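Local coordinates for protein Cj0977 (Campylobacter jejuni, PDB 3BNV) that is of unknown function but is a sigma28-regulated, nonflagellar virulence protein that has a hot-dog fold, at the interface of chains A and B. Residues are numbered along the deposited sequence; one frame, centred on the assembly and turned at random. Chains: chain A/B, Cj0977.

Contact 1: the interface of chains A and B. Residues chain A 71, 75, 91-92; chain B 67-68, 71, 96.
Water 1 joins A:Asn75 to B:Asp67 across the interface of chains A and B, gripped from three points. The side-chain oxygen OD1 of A:Asn75 lies 3.2 Å from the water. On the other chain the carboxylate oxygen OD1 of B:Asp67 lies 2.7 Å from it, and the backbone N of B:Asp67 is also hydrogen-bonded to it, at 3.2 Å. B:Asp67 therefore holds the water by main chain and side chain together, just ahead of helix 68-82. The other branch of the amide, ND2 of A:Asn75, faces B:Ala68 and sits 3.5 Å from its methyl CB. ND2 also comes close to the backbone N of B:Ala68, but that N-H points elsewhere and the pair is no hydrogen bond.

Next to this polar group the two Phe71 rings meet about the two-fold axis. They are stacked with centroids 4.2 Å apart and planes 21° from parallel, but are slipped, so that the CG of each lies over the other's face toward its rim. In A:Phe71 CG is anti to the backbone N (chi1 179°), which throws the ring off helix 67-82 toward its twin; B:Phe71 does the same. The methyl of B:Ala68 touches the A:Phe71 ring as well, its CB 3.7 Å from CD1, while its CA lies at the ring's edge. Helix thus packs on helix between two hot-dog subunits, with strand 87-96 of each alongside, probably as part of the biological dimer.

The far tip of A:Phe71 meets B:Phe96 head on, CZ to CZ at 3.8 Å. B:Phe96 comes from strand 87-96 and turns its ring edge to strand 87-96 of chain A, where the backbone N of A:Gly91 and the hydroxyl of A:Ser92 lie in the plane of the ring. A:Ser92 also sets its CB at the edge of the A:Phe71 ring, and its OG lies 3.6 Å from CE1 of B:Phe96.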
# COMPACT_ATOMS: atom_id res chain seq x y z
N PHE A 71 -2.51 -3.21 -2.22
CA PHE A 71 -1.28 -2.69 -2.80
C PHE A 71 -0.09 -3.26 -2.05
O PHE A 71 0.85 -3.75 -2.66
CB PHE A 71 -1.23 -1.17 -2.79
CG PHE A 71 0.05 -0.59 -3.38
CD1 PHE A 71 1.14 -0.29 -2.59
CD2 PHE A 71 0.16 -0.34 -4.75
CE1 PHE A 71 2.30 0.25 -3.14
CE2 PHE A 71 1.33 0.18 -5.29
CZ PHE A 71 2.39 0.48 -4.48
N ASN A 75 2.93 -5.07 -3.78
CA ASN A 75 4.25 -4.52 -3.59
C ASN A 75 5.21 -5.64 -3.13
O ASN A 75 6.34 -5.78 -3.62
CB ASN A 75 4.12 -3.38 -2.58
CG ASN A 75 5.41 -2.65 -2.32
OD1 ASN A 75 6.50 -3.08 -2.72
ND2 ASN A 75 5.30 -1.54 -1.61
N GLY A 91 7.93 3.26 -8.55
CA GLY A 91 6.74 3.71 -9.26
C GLY A 91 5.72 2.61 -9.39
O GLY A 91 6.09 1.43 -9.39
N SER A 92 4.44 2.97 -9.50
CA SER A 92 3.39 1.98 -9.77
C SER A 92 2.19 2.54 -10.51
O SER A 92 1.90 3.75 -10.45
CB SER A 92 2.94 1.27 -8.49
OG SER A 92 2.71 2.22 -7.47
N ASP B 67 7.44 0.39 1.11
CA ASP B 67 6.85 1.48 0.34
C ASP B 67 5.33 1.57 0.41
O ASP B 67 4.76 2.65 0.32
CB ASP B 67 7.34 1.42 -1.11
CG ASP B 67 8.85 1.67 -1.21
OD1 ASP B 67 9.57 0.90 -1.90
OD2 ASP B 67 9.34 2.63 -0.57
N ALA B 68 4.68 0.44 0.63
CA ALA B 68 3.23 0.41 0.60
C ALA B 68 2.65 1.25 1.74
O ALA B 68 1.51 1.71 1.66
CB ALA B 68 2.75 -0.99 0.69
N PHE B 71 2.08 4.48 0.44
CA PHE B 71 0.88 4.40 -0.37
C PHE B 71 -0.35 4.41 0.52
O PHE B 71 -1.33 5.11 0.23
CB PHE B 71 0.87 3.16 -1.26
CG PHE B 71 -0.30 3.11 -2.16
CD1 PHE B 71 -1.43 2.37 -1.83
CD2 PHE B 71 -0.30 3.82 -3.36
CE1 PHE B 71 -2.53 2.33 -2.66
CE2 PHE B 71 -1.41 3.78 -4.20
CZ PHE B 71 -2.52 3.04 -3.83
N PHE B 96 7.59 6.94 -6.27
CA PHE B 96 8.26 6.95 -4.98
C PHE B 96 9.70 7.40 -5.22
O PHE B 96 10.54 6.61 -5.67
CB PHE B 96 8.30 5.55 -4.32
CG PHE B 96 6.96 4.88 -4.22
CD1 PHE B 96 6.41 4.24 -5.33
CD2 PHE B 96 6.25 4.88 -3.02
CE1 PHE B 96 5.18 3.62 -5.24
CE2 PHE B 96 5.00 4.27 -2.92
CZ PHE B 96 4.48 3.63 -4.04
O HOH W 1 8.79 -1.55 -1.08

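Contact 2: the interface of chains A and B. Residues chain A 64, 66-68, 96, 99; chain B 75, 79, 87-89, 91.
A:Asp67 grips the backbone of B:Ile89 from two sides of one residue. The N-H of B:Ile89 donates to the carboxylate oxygen OD1 of A:Asp67 over 3.2 Å, arriving from above the carboxylate plane, 40° out of it. The other oxygen, OD2, reaches the carbonyl of the same residue through water 2, which lies 2.5 Å from OD2 of A:Asp67 and 2.5 Å from O of B:Ile89. The carboxylate and the isoleucine side chain lie alongside each other, pointing opposite ways, with CB of A:Asp67 packed on CG1 of B:Ile89.

B:Ile89 holds CG1 between its backbone N and carbonyl carbon (chi1 82°), and this branch lies over one face of the A:Phe96 ring, toward the rim. Its methyl CD1 comes within 3.5 Å of CE1 of A:Phe96. On the outer side, CG2 of B:Val88 makes looser contacts with A:Pro99 and A:Leu64.

Beside the aspartate, A:Phe66 and B:Asn75 approach end to end, and the amide of B:Asn75 stacks on one face of the A:Phe66 ring near its rim, planes 15° apart. The ring's CE2 also lies 3.6 Å from NE2 of B:Gln79, whose amide runs nearly parallel to the ring.

Bonds within chain B fix the rotation of these amides. NE2 of B:Gln79 donates to OD1 of B:Asn75 at 3.1 Å, and behind B:Gln79 the hydroxyl OG of B:Ser87 donates to its OE1 at 2.9 Å, in the carbonyl plane and on a lone pair. The relay ties helix 68-82 to the start of strand 87-96 in chain B, and the loop before helix 67-82 of chain A docks over both.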
# COMPACT_ATOMS: atom_id res chain seq x y z
N LEU A 64 -15.16 -3.77 4.98
CA LEU A 64 -14.51 -3.29 3.79
C LEU A 64 -13.01 -3.15 4.09
O LEU A 64 -12.63 -2.59 5.11
CB LEU A 64 -15.12 -1.97 3.34
CG LEU A 64 -14.45 -1.22 2.18
CD1 LEU A 64 -14.80 -1.90 0.92
CD2 LEU A 64 -14.93 0.24 2.19
N PHE A 66 -9.31 -1.80 3.46
CA PHE A 66 -8.62 -0.65 2.92
C PHE A 66 -7.81 -1.08 1.73
O PHE A 66 -7.04 -2.04 1.83
CB PHE A 66 -7.69 -0.08 3.97
CG PHE A 66 -7.18 1.28 3.66
CD1 PHE A 66 -5.83 1.57 3.78
CD2 PHE A 66 -8.06 2.31 3.32
CE1 PHE A 66 -5.35 2.85 3.55
CE2 PHE A 66 -7.59 3.58 3.08
CZ PHE A 66 -6.23 3.86 3.19
N ASP A 67 -7.94 -0.37 0.61
CA ASP A 67 -7.32 -0.79 -0.63
C ASP A 67 -5.79 -0.90 -0.55
O ASP A 67 -5.18 -1.75 -1.21
CB ASP A 67 -7.73 0.14 -1.76
CG ASP A 67 -9.24 0.04 -2.09
OD1 ASP A 67 -9.99 1.04 -1.94
OD2 ASP A 67 -9.67 -1.04 -2.54
N ALA A 68 -5.16 -0.07 0.28
CA ALA A 68 -3.70 -0.08 0.39
C ALA A 68 -3.13 -1.43 0.77
O ALA A 68 -1.98 -1.75 0.43
CB ALA A 68 -3.25 0.96 1.36
N PHE A 96 -7.80 -1.13 -9.24
CA PHE A 96 -8.54 -1.86 -8.23
C PHE A 96 -9.96 -2.07 -8.72
O PHE A 96 -10.78 -1.19 -8.56
CB PHE A 96 -8.63 -1.02 -6.97
CG PHE A 96 -7.30 -0.65 -6.40
CD1 PHE A 96 -6.66 0.52 -6.79
CD2 PHE A 96 -6.71 -1.44 -5.46
CE1 PHE A 96 -5.45 0.86 -6.24
CE2 PHE A 96 -5.51 -1.10 -4.93
CZ PHE A 96 -4.88 0.05 -5.31
N PRO A 99 -13.37 -3.84 -4.36
CA PRO A 99 -12.69 -3.90 -3.06
C PRO A 99 -12.85 -5.26 -2.44
O PRO A 99 -13.81 -5.96 -2.72
CB PRO A 99 -13.47 -2.88 -2.24
CG PRO A 99 -14.85 -2.98 -2.81
CD PRO A 99 -14.69 -3.21 -4.28
N ASN B 75 -3.29 6.88 0.17
CA ASN B 75 -4.63 6.35 -0.01
C ASN B 75 -5.60 7.01 0.96
O ASN B 75 -6.68 7.42 0.58
CB ASN B 75 -4.58 4.84 0.24
CG ASN B 75 -5.88 4.14 -0.06
OD1 ASN B 75 -6.92 4.78 -0.26
ND2 ASN B 75 -5.84 2.83 -0.09
N GLN B 79 -8.63 9.94 0.13
CA GLN B 79 -10.04 9.76 0.46
C GLN B 79 -10.57 10.81 1.41
O GLN B 79 -11.73 11.15 1.36
CB GLN B 79 -10.33 8.36 1.01
CG GLN B 79 -10.21 7.32 -0.05
CD GLN B 79 -10.73 6.02 0.40
OE1 GLN B 79 -11.95 5.83 0.51
NE2 GLN B 79 -9.81 5.07 0.70
N SER B 87 -16.89 5.47 -0.00
CA SER B 87 -15.99 5.64 -1.13
C SER B 87 -14.93 4.56 -1.16
O SER B 87 -14.70 3.86 -0.20
CB SER B 87 -15.32 7.02 -1.11
OG SER B 87 -14.48 7.15 0.02
N VAL B 88 -14.25 4.47 -2.29
CA VAL B 88 -13.26 3.45 -2.48
C VAL B 88 -12.32 4.01 -3.52
O VAL B 88 -12.70 4.93 -4.24
CB VAL B 88 -13.97 2.20 -2.96
CG1 VAL B 88 -13.53 1.75 -4.34
CG2 VAL B 88 -13.89 1.14 -1.90
N ILE B 89 -11.10 3.51 -3.59
CA ILE B 89 -10.25 3.90 -4.69
C ILE B 89 -10.24 2.84 -5.79
O ILE B 89 -10.33 1.63 -5.51
CB ILE B 89 -8.83 4.30 -4.27
CG1 ILE B 89 -7.95 3.09 -4.08
CG2 ILE B 89 -8.82 5.25 -3.06
CD1 ILE B 89 -6.51 3.48 -4.16
N GLY B 91 -8.13 3.21 -8.85
CA GLY B 91 -6.90 3.28 -9.65
C GLY B 91 -5.88 4.24 -9.06
O GLY B 91 -6.24 5.20 -8.38
O HOH W 2 -11.28 -0.34 -4.27

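Contact 1 and contact 2 are patches of one two-fold symmetric interface between the chains, with their C-alpha centres about 14 Å apart. Both draw on the long helix, 67-82 in chain A and 68-82 in chain B, and on strand 87-96 of each chain. Asp67, Ala68, Asn75, Gly91 and Phe96 appear in both with the chains exchanged, so the patches overlap through the two-fold, each with different neighbours. Contact 1 holds the paired Phe71 rings on the axis; contact 2 extends outward to the loops flanking the helix and strand. Together they suggest a dimer built from helix and strand, as is common in hot-dog proteins.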